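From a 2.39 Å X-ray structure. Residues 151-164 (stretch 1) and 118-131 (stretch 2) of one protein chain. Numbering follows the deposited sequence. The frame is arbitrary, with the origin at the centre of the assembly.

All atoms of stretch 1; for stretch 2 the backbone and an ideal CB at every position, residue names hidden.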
# COMPACT_ATOMS: atom_id res chain seq x y z
N SER A 151 -18.89 14.44 14.92
CA SER A 151 -18.33 15.13 16.06
C SER A 151 -17.92 14.15 17.14
O SER A 151 -17.84 12.94 16.91
CB SER A 151 -19.33 16.14 16.60
OG SER A 151 -18.68 17.11 17.41
N TRP A 152 -17.66 14.68 18.33
CA TRP A 152 -17.24 13.88 19.47
C TRP A 152 -18.31 12.90 19.94
O TRP A 152 -19.49 13.06 19.63
CB TRP A 152 -16.81 14.83 20.59
CG TRP A 152 -15.94 15.91 20.03
CD1 TRP A 152 -16.28 17.21 19.80
CD2 TRP A 152 -14.63 15.73 19.46
NE1 TRP A 152 -15.28 17.85 19.11
CE2 TRP A 152 -14.26 16.96 18.88
CE3 TRP A 152 -13.75 14.64 19.37
CZ2 TRP A 152 -13.04 17.14 18.22
CZ3 TRP A 152 -12.54 14.82 18.71
CH2 TRP A 152 -12.19 16.06 18.14
N GLY A 153 -17.90 11.86 20.67
CA GLY A 153 -18.86 10.89 21.15
C GLY A 153 -18.31 9.52 21.54
O GLY A 153 -17.11 9.35 21.75
N CYS A 154 -19.21 8.55 21.64
CA CYS A 154 -18.86 7.19 22.04
C CYS A 154 -19.04 6.20 20.90
O CYS A 154 -20.01 6.28 20.14
CB CYS A 154 -19.72 6.77 23.23
SG CYS A 154 -19.41 7.74 24.73
N PHE A 155 -18.10 5.27 20.79
CA PHE A 155 -18.13 4.28 19.74
C PHE A 155 -17.98 2.89 20.34
O PHE A 155 -17.42 2.74 21.43
CB PHE A 155 -17.01 4.55 18.72
CG PHE A 155 -17.03 5.94 18.15
CD1 PHE A 155 -16.48 7.01 18.85
CD2 PHE A 155 -17.61 6.18 16.91
CE1 PHE A 155 -16.53 8.30 18.34
CE2 PHE A 155 -17.66 7.47 16.38
CZ PHE A 155 -17.11 8.53 17.09
N ARG A 156 -18.48 1.88 19.63
CA ARG A 156 -18.39 0.50 20.10
C ARG A 156 -17.90 -0.47 19.03
O ARG A 156 -18.33 -0.41 17.87
CB ARG A 156 -19.77 0.04 20.60
CG ARG A 156 -19.80 -1.39 21.12
CD ARG A 156 -21.19 -1.78 21.59
NE ARG A 156 -21.26 -3.19 22.01
CZ ARG A 156 -21.11 -4.22 21.19
NH1 ARG A 156 -20.88 -4.03 19.89
NH2 ARG A 156 -21.18 -5.46 21.66
N ALA A 157 -16.99 -1.35 19.42
CA ALA A 157 -16.46 -2.37 18.52
C ALA A 157 -16.78 -3.72 19.16
O ALA A 157 -16.77 -3.85 20.38
CB ALA A 157 -14.95 -2.20 18.36
N ASP A 158 -17.06 -4.73 18.34
CA ASP A 158 -17.39 -6.04 18.89
C ASP A 158 -16.27 -6.69 19.70
O ASP A 158 -16.53 -7.51 20.58
CB ASP A 158 -17.84 -6.99 17.77
CG ASP A 158 -19.13 -6.53 17.11
OD1 ASP A 158 -19.90 -5.79 17.75
OD2 ASP A 158 -19.38 -6.93 15.95
N ASN A 159 -15.03 -6.32 19.41
CA ASN A 159 -13.88 -6.89 20.11
C ASN A 159 -12.59 -6.12 19.78
O ASN A 159 -12.59 -5.25 18.91
CB ASN A 159 -13.71 -8.36 19.72
CG ASN A 159 -13.73 -8.56 18.22
OD1 ASN A 159 -12.98 -7.91 17.49
ND2 ASN A 159 -14.60 -9.45 17.75
N TYR A 160 -11.51 -6.44 20.48
CA TYR A 160 -10.25 -5.75 20.26
C TYR A 160 -9.83 -5.74 18.79
O TYR A 160 -9.37 -4.73 18.27
CB TYR A 160 -9.14 -6.35 21.10
CG TYR A 160 -7.87 -5.53 21.07
CD1 TYR A 160 -7.81 -4.29 21.73
CD2 TYR A 160 -6.76 -5.95 20.35
CE1 TYR A 160 -6.66 -3.50 21.67
CE2 TYR A 160 -5.60 -5.16 20.29
CZ TYR A 160 -5.56 -3.94 20.94
OH TYR A 160 -4.45 -3.15 20.86
N ASP A 161 -10.00 -6.88 18.12
CA ASP A 161 -9.63 -7.01 16.71
C ASP A 161 -10.36 -5.98 15.86
O ASP A 161 -9.79 -5.42 14.92
CB ASP A 161 -9.96 -8.40 16.19
CG ASP A 161 -9.57 -8.58 14.74
OD1 ASP A 161 -8.36 -8.68 14.45
OD2 ASP A 161 -10.48 -8.60 13.89
N ALA A 162 -11.63 -5.75 16.17
CA ALA A 162 -12.41 -4.79 15.42
C ALA A 162 -11.96 -3.39 15.80
O ALA A 162 -11.80 -2.52 14.94
CB ALA A 162 -13.89 -4.97 15.72
N LEU A 163 -11.73 -3.17 17.09
CA LEU A 163 -11.29 -1.87 17.58
C LEU A 163 -10.08 -1.33 16.83
O LEU A 163 -10.06 -0.16 16.42
CB LEU A 163 -10.93 -1.97 19.07
CG LEU A 163 -10.35 -0.69 19.69
CD1 LEU A 163 -11.45 0.35 19.84
CD2 LEU A 163 -9.74 -1.01 21.05
N ILE A 164 -9.07 -2.17 16.65
CA ILE A 164 -7.86 -1.73 15.97
C ILE A 164 -7.97 -1.71 14.45
O ILE A 164 -6.97 -1.56 13.75
CB ILE A 164 -6.65 -2.58 16.41
CG1 ILE A 164 -6.85 -4.04 16.03
CG2 ILE A 164 -6.47 -2.45 17.92
CD1 ILE A 164 -5.65 -4.90 16.31
N UNK A 118 -9.16 -10.88 27.86
CA UNK A 118 -10.48 -10.27 27.71
C UNK A 118 -10.54 -9.54 26.38
O UNK A 118 -11.32 -8.61 26.18
CB UNK A 118 -10.78 -9.32 28.87
N UNK A 119 -9.71 -10.01 25.46
CA UNK A 119 -9.59 -9.44 24.13
C UNK A 119 -10.76 -9.72 23.17
O UNK A 119 -10.92 -9.03 22.16
CB UNK A 119 -8.30 -9.96 23.50
N UNK A 120 -11.58 -10.73 23.48
CA UNK A 120 -12.72 -11.06 22.62
C UNK A 120 -13.98 -10.31 23.04
O UNK A 120 -15.02 -10.40 22.38
CB UNK A 120 -12.98 -12.57 22.65
N UNK A 121 -13.89 -9.57 24.13
CA UNK A 121 -15.03 -8.80 24.62
C UNK A 121 -15.14 -7.46 23.90
O UNK A 121 -14.16 -6.95 23.34
CB UNK A 121 -14.91 -8.58 26.13
N UNK A 122 -16.34 -6.87 23.89
CA UNK A 122 -16.60 -5.59 23.24
C UNK A 122 -15.71 -4.47 23.78
O UNK A 122 -15.34 -4.47 24.96
CB UNK A 122 -18.07 -5.21 23.41
N UNK A 123 -15.38 -3.53 22.91
CA UNK A 123 -14.55 -2.39 23.29
C UNK A 123 -15.29 -1.09 23.01
O UNK A 123 -15.76 -0.86 21.90
CB UNK A 123 -13.22 -2.42 22.54
N UNK A 124 -15.41 -0.26 24.03
CA UNK A 124 -16.07 1.02 23.87
C UNK A 124 -14.98 2.08 23.83
O UNK A 124 -13.98 1.98 24.53
CB UNK A 124 -17.08 1.28 24.99
N UNK A 125 -15.17 3.08 22.98
CA UNK A 125 -14.19 4.14 22.85
C UNK A 125 -14.88 5.49 22.95
O UNK A 125 -15.79 5.79 22.19
CB UNK A 125 -13.43 4.02 21.53
N UNK A 126 -14.44 6.29 23.91
CA UNK A 126 -15.01 7.60 24.12
C UNK A 126 -13.98 8.64 23.68
O UNK A 126 -12.97 8.83 24.34
CB UNK A 126 -15.42 7.80 25.58
N UNK A 127 -14.24 9.29 22.54
CA UNK A 127 -13.33 10.31 22.01
C UNK A 127 -13.76 11.69 22.49
O UNK A 127 -14.80 12.20 22.08
CB UNK A 127 -13.29 10.27 20.48
N UNK A 128 -12.93 12.29 23.35
CA UNK A 128 -13.21 13.62 23.90
C UNK A 128 -12.56 14.69 23.02
O UNK A 128 -11.45 14.50 22.51
CB UNK A 128 -12.70 13.73 25.34
N UNK A 129 -13.25 15.81 22.86
CA UNK A 129 -12.74 16.91 22.05
C UNK A 129 -11.46 17.47 22.66
O UNK A 129 -11.30 17.49 23.88
CB UNK A 129 -13.79 18.01 21.91
N UNK A 130 -10.53 17.90 21.82
CA UNK A 130 -9.30 18.45 22.40
C UNK A 130 -9.62 19.87 22.88
O UNK A 130 -10.14 20.69 22.13
CB UNK A 130 -8.15 18.45 21.39
N UNK A 131 -9.32 20.17 24.15
CA UNK A 131 -9.59 21.51 24.69
C UNK A 131 -9.07 22.63 23.79
O UNK A 131 -9.68 23.70 23.69
CB UNK A 131 -8.96 21.64 26.08

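Two antiparallel strands set the rules here: 153-157 runs against 123-127, and their alternation sends one set of side chains to the face of Cys154 and Arg156, the other to the face of Phe155, Ala157 and Leu163.

Position 118 is out of reach of stretch 1 and opens a type I turn, so many residues would suit; it is Gln118. At 119 the CB points sideways, 4.4 Å from Tyr160 CB, while the backbone O accepts from Tyr160 N at 3.1 Å, tying the turn to the first turn of the helix. A small or medium side chain fits. Thr119 sets its OG1 3.6 Å from Tyr160 CB, without a polar partner; a water joins Thr119 O to Asp161 N. Positions 120 and 121 point away, which favours polar residues but does not demand them. They are Asp120, whose O reaches Asn159 ND2 through a water, and Leu121, whose O lies 3.2 Å from Asn159 CA in a CA-H...O contact.

At 122 phi is -58°, the backbone N makes no hydrogen bond to stretch 1, and the ideal CB lies 3.6 Å from Arg156 NH2. Proline meets all three conditions, though other compact residues could sit there. Pro122 lays its CB over one face of the guanidinium, which Asp158 holds from the side by a salt bridge, Arg156 NH1 to Asp158 OD1 at 2.9 Å.

Position 123 pairs with Ala157 through two backbone bonds, N to Ala157 O at 2.9 Å and O to Ala157 N at 2.8 Å. Its CB, 4.0 Å from Leu163 CD2, faces an apolar niche between strand and helix, suited to a small or medium apolar residue. Cys123 fills it, with SG 3.7 Å from Tyr160 N.

Position 124 turns to the other face, beside Arg156. An acid or a neutral polar residue would suit. Glu124 reaches the arginine through a water that donates to its OE2 and accepts from Arg156 NE, both at 2.9 Å.

At 125, paired with Phe155, the ideal CB is 4.5 Å from Leu163 CD1; a branched aliphatic is the natural choice. Leu125 places CD1 4.0 Å from Leu163 CD1 and CD2 4.4 Å from Phe155 CD1.

Position 126 has its CB 4.1 Å from Cys154 SG, and many medium side chains are possible. His126 turns its ring edge to that sulfur.

Position 127 pairs with Gly153, where no side chain stands opposite; the space is bordered by Phe155 and Trp152 and invites a bulky aliphatic. Leu127 puts CD1 3.6 Å from Trp152 CZ3 and CB 4.3 Å from Phe155 CE1.

Position 128 points away and is permissive: His128. At 129 the ideal CB is already 3.2 Å from Trp152 NE1, leaving little room over the indole, so a small residue is indicated. Ala129 rests its CB over the five-membered ring, 3.2 Å from Trp152 NE1. At 130 the ideal CB points sideways and meets nothing of stretch 1, but the backbone N lies over the indole face and phi is -78°; proline is compatible, as are many other residues. Pro130 brings its CD 3.3 Å from Trp152 CH2. Position 131 is out of reach: Pro131.

Stretch 2 (118-131) QTDLPCELHLHAPP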
# COMPACT_ATOMS: atom_id res chain seq x y z
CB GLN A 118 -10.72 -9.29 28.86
CG GLN A 118 -10.64 -9.94 30.22
CD GLN A 118 -10.89 -8.97 31.35
OE1 GLN A 118 -11.93 -8.32 31.40
NE2 GLN A 118 -9.92 -8.86 32.26
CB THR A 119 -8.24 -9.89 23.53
OG1 THR A 119 -7.46 -8.73 23.18
CG2 THR A 119 -8.44 -10.81 22.33
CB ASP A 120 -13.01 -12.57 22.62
CG ASP A 120 -11.93 -13.36 21.89
OD1 ASP A 120 -11.27 -12.79 21.00
OD2 ASP A 120 -11.77 -14.56 22.20
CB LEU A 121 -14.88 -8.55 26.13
CG LEU A 121 -14.76 -9.81 26.99
CD1 LEU A 121 -14.52 -9.43 28.45
CD2 LEU A 121 -16.03 -10.65 26.84
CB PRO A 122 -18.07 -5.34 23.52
CG PRO A 122 -18.64 -6.72 23.57
CD PRO A 122 -17.60 -7.46 24.38
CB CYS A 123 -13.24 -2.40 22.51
SG CYS A 123 -12.12 -3.75 22.95
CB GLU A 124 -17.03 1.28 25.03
CG GLU A 124 -18.46 0.89 24.70
CD GLU A 124 -19.40 1.00 25.89
OE1 GLU A 124 -19.23 1.92 26.72
OE2 GLU A 124 -20.32 0.16 25.98
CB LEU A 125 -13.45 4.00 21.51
CG LEU A 125 -12.23 4.89 21.24
CD1 LEU A 125 -11.38 4.30 20.13
CD2 LEU A 125 -12.68 6.28 20.86
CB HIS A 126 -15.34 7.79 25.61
CG HIS A 126 -16.00 6.59 26.23
ND1 HIS A 126 -17.35 6.35 26.13
CD2 HIS A 126 -15.48 5.56 26.94
CE1 HIS A 126 -17.64 5.21 26.74
NE2 HIS A 126 -16.52 4.71 27.24
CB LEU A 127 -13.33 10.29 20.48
CG LEU A 127 -12.02 10.47 19.71
CD1 LEU A 127 -12.30 11.26 18.46
CD2 LEU A 127 -10.98 11.18 20.54
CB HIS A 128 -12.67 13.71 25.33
CG HIS A 128 -13.24 12.67 26.25
ND1 HIS A 128 -14.44 12.83 26.90
CD2 HIS A 128 -12.81 11.42 26.56
CE1 HIS A 128 -14.73 11.73 27.57
NE2 HIS A 128 -13.75 10.86 27.38
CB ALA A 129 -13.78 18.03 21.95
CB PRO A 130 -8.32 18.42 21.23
CG PRO A 130 -9.21 18.59 20.05
CD PRO A 130 -10.39 17.72 20.36
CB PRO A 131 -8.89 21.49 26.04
CG PRO A 131 -9.02 20.06 26.45
CD PRO A 131 -8.68 19.33 25.17
O HOH W 1 -10.30 -9.67 19.36
O HOH W 2 -15.75 -11.53 19.97
O HOH W 3 -20.83 -2.50 24.83
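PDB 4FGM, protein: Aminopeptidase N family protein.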